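Local coordinates for protein geranylgeranyl pyrophosphate synthase (Corynebacterium glutamicum, PDB 3LK5) that probably makes isoprenoid diphosphates by joining allylic and homoallylic substrates with the help of magnesium ions, at residues Tyr219-Ala222 with Arg223-Leu227; Pro236-Ile239 with Asp240-His244; Ala52-Arg55 with Ser56-Asn60. All blocks are in the same frame, centred on the assembly; numbering follows the deposited sequence.

Contact 1 of 3, residues Tyr219-Ala222 with Arg223-Leu227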
ATOM      1  N   TYR A 219      11.254 -11.283  -4.870  1.00 25.94           N
ATOM      2  CA  TYR A 219      10.172 -10.487  -5.408  1.00 26.32           C
ATOM      3  C   TYR A 219       9.883 -10.786  -6.884  1.00 26.20           C
ATOM      4  O   TYR A 219       8.733 -10.844  -7.313  1.00 25.89           O
ATOM      5  CB  TYR A 219      10.567  -9.014  -5.239  1.00 26.85           C
ATOM      6  CG  TYR A 219       9.642  -8.062  -5.934  1.00 28.04           C
ATOM      7  CD1 TYR A 219       8.247  -8.138  -5.717  1.00 28.24           C
ATOM      8  CD2 TYR A 219      10.142  -7.058  -6.763  1.00 27.62           C
ATOM      9  CE1 TYR A 219       7.390  -7.258  -6.343  1.00 27.10           C
ATOM     10  CE2 TYR A 219       9.310  -6.145  -7.377  1.00 27.70           C
ATOM     11  CZ  TYR A 219       7.930  -6.254  -7.156  1.00 29.31           C
ATOM     12  OH  TYR A 219       7.078  -5.400  -7.780  1.00 29.01           O
ATOM     13  N   THR A 220      10.937 -10.995  -7.662  1.00 24.54           N
ATOM     14  CA  THR A 220      10.785 -10.959  -9.120  1.00 25.46           C
ATOM     15  C   THR A 220      10.613 -12.336  -9.720  1.00 25.09           C
ATOM     16  O   THR A 220       9.925 -12.489 -10.745  1.00 26.25           O
ATOM     17  CB  THR A 220      12.004 -10.227  -9.757  1.00 25.87           C
ATOM     18  OG1 THR A 220      12.061  -8.897  -9.221  1.00 27.41           O
ATOM     19  CG2 THR A 220      11.934 -10.201 -11.319  1.00 25.55           C
ATOM     20  N   ILE A 221      11.231 -13.329  -9.088  1.00 24.70           N
ATOM     21  CA  ILE A 221      11.235 -14.653  -9.647  1.00 23.15           C
ATOM     22  C   ILE A 221      10.764 -15.736  -8.712  1.00 22.54           C
ATOM     23  O   ILE A 221       9.848 -16.503  -9.061  1.00 22.16           O
ATOM     24  CB  ILE A 221      12.689 -15.052 -10.193  1.00 21.71           C
ATOM     25  CG1 ILE A 221      13.212 -13.941 -11.103  1.00 25.02           C
ATOM     26  CG2 ILE A 221      12.595 -16.449 -10.910  1.00 24.09           C
ATOM     27  CD1 ILE A 221      14.410 -14.408 -12.094  1.00 24.73           C
ATOM     28  N   ALA A 222      11.387 -15.842  -7.537  1.00 22.16           N
ATOM     29  CA  ALA A 222      11.067 -16.983  -6.672  1.00 21.92           C
ATOM     30  C   ALA A 222       9.632 -16.974  -6.161  1.00 21.21           C
ATOM     31  O   ALA A 222       8.929 -17.985  -6.258  1.00 20.44           O
ATOM     32  CB  ALA A 222      12.049 -17.096  -5.472  1.00 22.38           C
ATOM     33  N   ARG A 223       9.194 -15.857  -5.603  1.00 22.14           N
ATOM     34  CA  ARG A 223       7.822 -15.846  -5.114  1.00 21.93           C
ATOM     35  C   ARG A 223       6.748 -15.875  -6.231  1.00 22.25           C
ATOM     36  O   ARG A 223       5.727 -16.514  -6.028  1.00 23.52           O
ATOM     37  CB  ARG A 223       7.534 -14.712  -4.103  1.00 22.39           C
ATOM     38  CG  ARG A 223       8.335 -14.785  -2.779  1.00 23.21           C
ATOM     39  CD  ARG A 223       8.025 -16.045  -2.000  1.00 23.62           C
ATOM     40  NE  ARG A 223       8.648 -15.978  -0.657  1.00 24.92           N
ATOM     41  CZ  ARG A 223       8.720 -17.013   0.176  1.00 27.25           C
ATOM     42  NH1 ARG A 223       8.179 -18.198  -0.144  1.00 26.16           N
ATOM     43  NH2 ARG A 223       9.294 -16.868   1.374  1.00 27.31           N
ATOM     44  N   PRO A 224       6.950 -15.179  -7.380  1.00 22.01           N
ATOM     45  CA  PRO A 224       5.952 -15.387  -8.454  1.00 21.39           C
ATOM     46  C   PRO A 224       5.859 -16.878  -8.828  1.00 21.21           C
ATOM     47  O   PRO A 224       4.772 -17.378  -8.993  1.00 20.47           O
ATOM     48  CB  PRO A 224       6.512 -14.525  -9.613  1.00 20.62           C
ATOM     49  CG  PRO A 224       7.087 -13.305  -8.835  1.00 22.82           C
ATOM     50  CD  PRO A 224       7.842 -14.035  -7.685  1.00 21.81           C
ATOM     51  N   LEU A 225       6.990 -17.581  -8.966  1.00 20.34           N
ATOM     52  CA  LEU A 225       6.932 -19.035  -9.282  1.00 21.21           C
ATOM     53  C   LEU A 225       6.160 -19.781  -8.212  1.00 22.22           C
ATOM     54  O   LEU A 225       5.320 -20.629  -8.508  1.00 22.12           O
ATOM     55  CB  LEU A 225       8.345 -19.675  -9.332  1.00 21.07           C
ATOM     56  CG  LEU A 225       9.051 -19.333 -10.670  1.00 22.88           C
ATOM     57  CD1 LEU A 225      10.590 -19.567 -10.552  1.00 22.46           C
ATOM     58  CD2 LEU A 225       8.463 -20.080 -11.876  1.00 22.47           C
ATOM     59  N   HIS A 226       6.503 -19.476  -6.959  1.00 22.50           N
ATOM     60  CA  HIS A 226       5.834 -20.074  -5.804  1.00 22.36           C
ATOM     61  C   HIS A 226       4.323 -19.823  -5.869  1.00 22.23           C
ATOM     62  O   HIS A 226       3.522 -20.743  -5.701  1.00 20.80           O
ATOM     63  CB  HIS A 226       6.461 -19.504  -4.501  1.00 21.31           C
ATOM     64  CG  HIS A 226       5.993 -20.183  -3.252  1.00 21.59           C
ATOM     65  ND1 HIS A 226       6.387 -19.777  -1.989  1.00 22.15           N
ATOM     66  CD2 HIS A 226       5.120 -21.203  -3.068  1.00 21.19           C
ATOM     67  CE1 HIS A 226       5.772 -20.527  -1.082  1.00 21.23           C
ATOM     68  NE2 HIS A 226       5.008 -21.401  -1.712  1.00 22.65           N
ATOM     69  N   LEU A 227       3.940 -18.573  -6.143  1.00 22.24           N
ATOM     70  CA  LEU A 227       2.512 -18.232  -6.218  1.00 21.81           C
ATOM     71  C   LEU A 227       1.771 -19.075  -7.284  1.00 22.41           C
ATOM     72  O   LEU A 227       0.712 -19.680  -7.010  1.00 22.13           O
ATOM     73  CB  LEU A 227       2.393 -16.721  -6.516  1.00 20.92           C
ATOM     74  CG  LEU A 227       0.984 -16.185  -6.768  1.00 22.72           C
ATOM     75  CD1 LEU A 227       0.169 -16.414  -5.444  1.00 23.37           C
ATOM     76  CD2 LEU A 227       1.013 -14.684  -7.201  1.00 22.06           C
TER
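Y219 meets P224 through its backbone: the carbonyl oxygen Y219 O lies 3.3 Å from P224 CG, against the proline ring. Its phenol packs on helix 87-111, touching I100 and A104, and its hydroxyl hydrogen-bonds Q101. At T220 the backbone again does the touching, T220 O standing 3.5 Å from P224 CG. Neither carbonyl oxygen has a hydrogen-bonding partner in the model, although both are buried in the contact: P224 has no N-H to offer T220 O, and the widened turn carries R223 N away from Y219 O.

This is the proline kink of a long helix, 205-231, in the all-helical prenyl synthase fold. A wider pi-type turn at 219-222 leads into it, and the P224 ring fits as a knob into the hole formed by Y219, T220, I221 and A222.

With I221 regular helix bonding resumes, L225 N donating to I221 O over 3.1 Å. The I221 side chain has CG1 beside the backbone N (chi1 -51°), which leaves CG2 anti to it and sets this methyl alongside the leucine, 3.7 Å from L225 CD1, both side chains pointing the same way. Both touch Y69 of helix 65-78. A222 follows with a bond from H226 N to A222 O of 2.9 Å. One turn also links R223 to H226: R223 NH1 gives a hydrogen to H226 ND1 at 3.0 Å; NH1 lies in the imidazole plane and ND1 in the guanidinium plane. The bond is bent, 138° at the hydrogen, while R223 NH2 makes a salt bridge with E186 of helix 170-199.

Contact 2 of 3, residues Pro236-Ile239 with Asp240-His244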
ATOM      1  N   PRO A 236       5.414 -30.003  -2.503  1.00 29.06           N
ATOM      2  CA  PRO A 236       6.531 -29.316  -1.836  1.00 28.32           C
ATOM      3  C   PRO A 236       7.861 -29.513  -2.564  1.00 26.66           C
ATOM      4  O   PRO A 236       8.680 -28.608  -2.550  1.00 26.57           O
ATOM      5  CB  PRO A 236       6.579 -29.982  -0.466  1.00 28.58           C
ATOM      6  CG  PRO A 236       5.168 -30.405  -0.227  1.00 28.18           C
ATOM      7  CD  PRO A 236       4.664 -30.869  -1.568  1.00 29.01           C
ATOM      8  N   GLN A 237       8.040 -30.654  -3.234  1.00 26.23           N
ATOM      9  CA  GLN A 237       9.262 -30.934  -4.000  1.00 25.59           C
ATOM     10  C   GLN A 237       9.403 -30.046  -5.210  1.00 24.87           C
ATOM     11  O   GLN A 237      10.478 -29.532  -5.505  1.00 23.92           O
ATOM     12  CB  GLN A 237       9.311 -32.421  -4.429  1.00 27.19           C
ATOM     13  CG  GLN A 237       9.272 -33.363  -3.228  1.00 36.78           C
ATOM     14  CD  GLN A 237       7.927 -33.343  -2.458  1.00 30.59           C
ATOM     15  OE1 GLN A 237       6.843 -33.423  -3.051  1.00 35.35           O
ATOM     16  NE2 GLN A 237       8.012 -33.262  -1.119  1.00 36.65           N
ATOM     17  N   LEU A 238       8.300 -29.860  -5.920  1.00 26.04           N
ATOM     18  CA  LEU A 238       8.299 -28.997  -7.081  1.00 27.07           C
ATOM     19  C   LEU A 238       8.500 -27.541  -6.650  1.00 25.63           C
ATOM     20  O   LEU A 238       9.327 -26.836  -7.207  1.00 25.39           O
ATOM     21  CB  LEU A 238       6.985 -29.145  -7.867  1.00 28.62           C
ATOM     22  CG  LEU A 238       6.941 -28.023  -8.926  1.00 35.83           C
ATOM     23  CD1 LEU A 238       7.742 -28.421 -10.153  1.00 29.22           C
ATOM     24  CD2 LEU A 238       5.558 -27.712  -9.299  1.00 30.08           C
ATOM     25  N   ILE A 239       7.763 -27.109  -5.634  1.00 24.16           N
ATOM     26  CA  ILE A 239       7.921 -25.745  -5.128  1.00 24.93           C
ATOM     27  C   ILE A 239       9.375 -25.498  -4.669  1.00 25.10           C
ATOM     28  O   ILE A 239       9.941 -24.417  -4.877  1.00 24.74           O
ATOM     29  CB  ILE A 239       6.906 -25.465  -3.980  1.00 24.36           C
ATOM     30  CG1 ILE A 239       5.493 -25.327  -4.578  1.00 25.10           C
ATOM     31  CG2 ILE A 239       7.289 -24.178  -3.243  1.00 24.62           C
ATOM     32  CD1 ILE A 239       4.332 -25.161  -3.530  1.00 25.21           C
ATOM     33  N   ASP A 240       9.978 -26.498  -4.025  1.00 25.35           N
ATOM     34  CA  ASP A 240      11.367 -26.334  -3.575  1.00 25.80           C
ATOM     35  C   ASP A 240      12.331 -26.093  -4.741  1.00 25.24           C
ATOM     36  O   ASP A 240      13.210 -25.196  -4.685  1.00 25.43           O
ATOM     37  CB  ASP A 240      11.809 -27.565  -2.755  1.00 27.09           C
ATOM     38  CG  ASP A 240      12.944 -27.241  -1.832  1.00 33.61           C
ATOM     39  OD1 ASP A 240      14.070 -27.706  -2.094  1.00 28.13           O
ATOM     40  OD2 ASP A 240      12.725 -26.477  -0.868  1.00 27.34           O
ATOM     41  N   ALA A 241      12.178 -26.887  -5.801  1.00 25.53           N
ATOM     42  CA  ALA A 241      13.026 -26.725  -6.990  1.00 25.72           C
ATOM     43  C   ALA A 241      12.860 -25.361  -7.636  1.00 24.96           C
ATOM     44  O   ALA A 241      13.856 -24.725  -8.005  1.00 23.76           O
ATOM     45  CB  ALA A 241      12.770 -27.816  -7.990  1.00 26.96           C
ATOM     46  N   LEU A 242      11.594 -24.903  -7.766  1.00 24.87           N
ATOM     47  CA  LEU A 242      11.306 -23.580  -8.327  1.00 23.79           C
ATOM     48  C   LEU A 242      11.859 -22.421  -7.486  1.00 23.69           C
ATOM     49  O   LEU A 242      12.382 -21.405  -8.021  1.00 23.25           O
ATOM     50  CB  LEU A 242       9.780 -23.421  -8.494  1.00 24.07           C
ATOM     51  CG  LEU A 242       9.140 -24.425  -9.459  1.00 27.33           C
ATOM     52  CD1 LEU A 242       7.596 -24.161  -9.535  1.00 24.34           C
ATOM     53  CD2 LEU A 242       9.781 -24.390 -10.858  1.00 25.12           C
ATOM     54  N   LEU A 243      11.747 -22.557  -6.165  1.00 23.30           N
ATOM     55  CA  LEU A 243      12.234 -21.526  -5.260  1.00 24.54           C
ATOM     56  C   LEU A 243      13.758 -21.429  -5.321  1.00 25.73           C
ATOM     57  O   LEU A 243      14.290 -20.323  -5.243  1.00 25.87           O
ATOM     58  CB  LEU A 243      11.774 -21.762  -3.797  1.00 23.25           C
ATOM     59  CG  LEU A 243      10.325 -21.351  -3.472  1.00 24.09           C
ATOM     60  CD1 LEU A 243       9.919 -21.912  -2.056  1.00 24.40           C
ATOM     61  CD2 LEU A 243      10.137 -19.827  -3.546  1.00 24.53           C
ATOM     62  N   HIS A 244      14.433 -22.564  -5.470  1.00 27.06           N
ATOM     63  CA  HIS A 244      15.906 -22.547  -5.615  1.00 28.89           C
ATOM     64  C   HIS A 244      16.309 -21.919  -6.936  1.00 27.18           C
ATOM     65  O   HIS A 244      17.207 -21.087  -6.992  1.00 27.00           O
ATOM     66  CB  HIS A 244      16.477 -23.958  -5.534  1.00 31.91           C
ATOM     67  CG  HIS A 244      16.635 -24.483  -4.146  1.00 38.27           C
ATOM     68  ND1 HIS A 244      17.532 -23.944  -3.247  1.00 36.84           N
ATOM     69  CD2 HIS A 244      16.096 -25.567  -3.533  1.00 36.32           C
ATOM     70  CE1 HIS A 244      17.500 -24.642  -2.120  1.00 38.29           C
ATOM     71  NE2 HIS A 244      16.645 -25.640  -2.269  1.00 38.19           N
TER
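I239 and L243, one helical turn apart, lie side by side and point the same way. Traced outward, the leucine places CB 3.4 Å from I239 O, the carbonyl that also accepts the backbone N-H of L243. The branch carbon L243 CG stays equally close to that oxygen. At the tip, L243 CD1 meets the methyl I239 CG2 at 3.7 Å, while CD2 packs on helix 205-231, against H226 CB and A222 O. On the isoleucine, CG1 sits beside the N (chi1 -73°), which leaves CG2 anti to it and sets it beside L243 CD1.

The neighbouring pair, L238 and L242, is built differently. Its side chains cross obliquely, and the closest approach is from the branch carbon L238 CG to L242 CD1, 4.0 Å. Here L238 has its CG anti to the backbone N (chi1 170°), whereas L242 carries its own beside the N, and L242 CG rests 3.3 Å from L238 O.

Such i to i+4 pairing follows from alpha-helical periodicity, and the backbone is correspondingly regular: four successive N-H groups, D240 to L243, bond the carbonyls of P236 to I239. P236 opens the helix, and S235, just ahead of it, accepts the N-H of L238 on its OG.

This first part of helix 236-263 lies against helix 205-231, with I239 and L243 on H226 and I239 and L242 on A229. L238 and A241 instead pack on the loop residue V351, L238 also reaching I353, and the ring of H244 stacks with that of H347, the last residue of helix 329-347.

Contact 3 of 3, residues Ala52-Arg55 with Ser56-Asn60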
ATOM      1  N   ALA A  52      -6.389   7.869 -14.360  1.00 28.34           N
ATOM      2  CA  ALA A  52      -6.008   7.835 -15.808  1.00 28.53           C
ATOM      3  C   ALA A  52      -4.502   7.764 -15.970  1.00 29.01           C
ATOM      4  O   ALA A  52      -3.977   7.064 -16.843  1.00 29.79           O
ATOM      5  CB  ALA A  52      -6.583   9.086 -16.571  1.00 28.02           C
ATOM      6  N   HIS A  53      -3.796   8.520 -15.141  1.00 30.05           N
ATOM      7  CA  HIS A  53      -2.336   8.530 -15.152  1.00 30.81           C
ATOM      8  C   HIS A  53      -1.772   7.206 -14.684  1.00 28.66           C
ATOM      9  O   HIS A  53      -0.777   6.696 -15.246  1.00 27.55           O
ATOM     10  CB  HIS A  53      -1.807   9.682 -14.286  1.00 36.05           C
ATOM     11  CG  HIS A  53      -2.023  11.031 -14.899  1.00 40.27           C
ATOM     12  ND1 HIS A  53      -1.609  11.331 -16.181  1.00 40.10           N
ATOM     13  CD2 HIS A  53      -2.598  12.161 -14.418  1.00 39.66           C
ATOM     14  CE1 HIS A  53      -1.932  12.586 -16.466  1.00 40.53           C
ATOM     15  NE2 HIS A  53      -2.529  13.109 -15.411  1.00 40.11           N
ATOM     16  N   LEU A  54      -2.404   6.622 -13.660  1.00 27.45           N
ATOM     17  CA  LEU A  54      -1.967   5.315 -13.186  1.00 27.10           C
ATOM     18  C   LEU A  54      -2.221   4.260 -14.274  1.00 26.41           C
ATOM     19  O   LEU A  54      -1.380   3.391 -14.518  1.00 27.34           O
ATOM     20  CB  LEU A  54      -2.700   4.954 -11.851  1.00 26.98           C
ATOM     21  CG  LEU A  54      -2.466   3.534 -11.320  1.00 27.07           C
ATOM     22  CD1 LEU A  54      -0.990   3.284 -11.055  1.00 28.01           C
ATOM     23  CD2 LEU A  54      -3.313   3.234 -10.050  1.00 27.49           C
ATOM     24  N   ARG A  55      -3.390   4.349 -14.905  1.00 26.62           N
ATOM     25  CA  ARG A  55      -3.778   3.441 -15.989  1.00 28.95           C
ATOM     26  C   ARG A  55      -2.754   3.457 -17.120  1.00 29.16           C
ATOM     27  O   ARG A  55      -2.310   2.382 -17.567  1.00 28.27           O
ATOM     28  CB  ARG A  55      -5.152   3.805 -16.535  1.00 30.39           C
ATOM     29  CG  ARG A  55      -5.581   2.911 -17.705  1.00 32.26           C
ATOM     30  CD  ARG A  55      -6.838   3.434 -18.387  1.00 33.01           C
ATOM     31  NE  ARG A  55      -7.215   2.578 -19.523  1.00 32.59           N
ATOM     32  CZ  ARG A  55      -8.241   1.729 -19.500  1.00 33.78           C
ATOM     33  NH1 ARG A  55      -9.022   1.636 -18.427  1.00 31.46           N
ATOM     34  NH2 ARG A  55      -8.507   0.991 -20.567  1.00 32.79           N
ATOM     35  N   SER A  56      -2.382   4.655 -17.594  1.00 29.91           N
ATOM     36  CA  SER A  56      -1.349   4.766 -18.622  1.00 30.80           C
ATOM     37  C   SER A  56      -0.046   4.123 -18.189  1.00 31.15           C
ATOM     38  O   SER A  56       0.612   3.425 -18.982  1.00 31.54           O
ATOM     39  CB  SER A  56      -1.079   6.224 -19.024  1.00 31.21           C
ATOM     40  OG  SER A  56      -2.254   6.786 -19.559  1.00 45.51           O
ATOM     41  N   PHE A  57       0.344   4.362 -16.939  1.00 30.29           N
ATOM     42  CA  PHE A  57       1.612   3.846 -16.449  1.00 31.07           C
ATOM     43  C   PHE A  57       1.626   2.306 -16.423  1.00 30.75           C
ATOM     44  O   PHE A  57       2.604   1.675 -16.828  1.00 30.37           O
ATOM     45  CB  PHE A  57       1.902   4.431 -15.060  1.00 32.86           C
ATOM     46  CG  PHE A  57       3.228   4.049 -14.487  1.00 38.37           C
ATOM     47  CD1 PHE A  57       4.414   4.633 -14.965  1.00 35.63           C
ATOM     48  CD2 PHE A  57       3.306   3.128 -13.451  1.00 34.60           C
ATOM     49  CE1 PHE A  57       5.660   4.280 -14.427  1.00 39.19           C
ATOM     50  CE2 PHE A  57       4.538   2.753 -12.909  1.00 38.78           C
ATOM     51  CZ  PHE A  57       5.725   3.335 -13.382  1.00 35.50           C
ATOM     52  N   VAL A  58       0.516   1.718 -15.979  1.00 30.23           N
ATOM     53  CA  VAL A  58       0.400   0.262 -15.810  1.00 29.54           C
ATOM     54  C   VAL A  58       0.292  -0.407 -17.193  1.00 30.29           C
ATOM     55  O   VAL A  58       0.898  -1.465 -17.459  1.00 30.25           O
ATOM     56  CB  VAL A  58      -0.889  -0.055 -14.954  1.00 28.91           C
ATOM     57  CG1 VAL A  58      -1.247  -1.540 -14.986  1.00 28.68           C
ATOM     58  CG2 VAL A  58      -0.670   0.402 -13.501  1.00 28.40           C
ATOM     59  N   LEU A  59      -0.529   0.188 -18.058  1.00 29.54           N
ATOM     60  CA  LEU A  59      -0.770  -0.443 -19.361  1.00 31.67           C
ATOM     61  C   LEU A  59       0.364  -0.257 -20.379  1.00 34.79           C
ATOM     62  O   LEU A  59       0.572  -1.144 -21.229  1.00 34.77           O
ATOM     63  CB  LEU A  59      -2.097  -0.005 -19.980  1.00 30.57           C
ATOM     64  CG  LEU A  59      -3.387  -0.320 -19.215  1.00 26.36           C
ATOM     65  CD1 LEU A  59      -4.590   0.215 -20.004  1.00 29.84           C
ATOM     66  CD2 LEU A  59      -3.534  -1.836 -18.910  1.00 29.37           C
ATOM     67  N   ASN A  60       1.094   0.856 -20.300  1.00 37.15           N
ATOM     68  CA  ASN A  60       1.902   1.289 -21.469  1.00 42.35           C
ATOM     69  C   ASN A  60       3.364   0.971 -21.444  1.00 45.54           C
ATOM     70  O   ASN A  60       4.137   1.472 -22.296  1.00 47.81           O
ATOM     71  CB  ASN A  60       1.725   2.779 -21.783  1.00 43.84           C
ATOM     72  CG  ASN A  60       0.309   3.124 -22.166  1.00 54.17           C
ATOM     73  OD1 ASN A  60      -0.434   2.285 -22.682  1.00 45.81           O
ATOM     74  ND2 ASN A  60      -0.077   4.362 -21.923  1.00 44.96           N
TER
HETATM   75  O   HOH W   1      -5.075   6.683 -19.408  1.00 37.04           O
HETATM   76  O   HOH W   2      -1.605   9.786 -18.927  1.00 51.98           O
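R55 holds CG anti to its own N (chi1 178°) and runs extended as far as NE, bringing its shaft across L59; the leucine, with CG anti to its carbonyl carbon (chi1 -61°), rises to meet it. The motif is an i to i+4 pair in the last turns of an alpha-helix, 45-59, part of the all-helical prenyl synthase fold. L59 CD1 lies 3.6 Å from R55 NE and 3.7 Å from R55 CG, so the methyl packs on both the aliphatic chain and the start of the guanidinium. The charged end goes on to helix 21-43, where R55 NH1 forms a salt bridge with D34.

A second pair, L54 and V58, also crosses at a slant, its methyls L54 CD1 and V58 CG2 3.8 Å apart. These two pack on helix 87-111, L54 on I106 and V58 on A102. Backbone bonds run regularly from S56 N through L59 N.

On the exposed side, S56 OG is bridged by water to the preceding turn. One water donates to A52 O at 2.8 Å and hydrogen-bonds S56 OG; another joins S56 OG, 3.1 Å away, to H53 ND1.

In the fold
All three are local contacts within single helices; contacts 2 and 3 are regular, whereas contact 1 is interrupted by a proline. Contacts 1 and 2 belong to consecutive helices and have centres 11 Å apart. They touch directly: H226 CD2 approaches I239 CG2 at 3.7 Å and A222 O lies 3.5 Å from L243 CD2. Contact 3 is remote, its centre about 24 Å from that of contact 1; from that of contact 2, on the opposite side of the chain's centre, it is 34 Å away. Contacts 1 and 3 both lie near the magnesium-binding aspartate D108, with no metal bound in this chain: the side chains of Y219 and F57 are about 7 and 9 Å from that of D108. Contact 2 lies away from it.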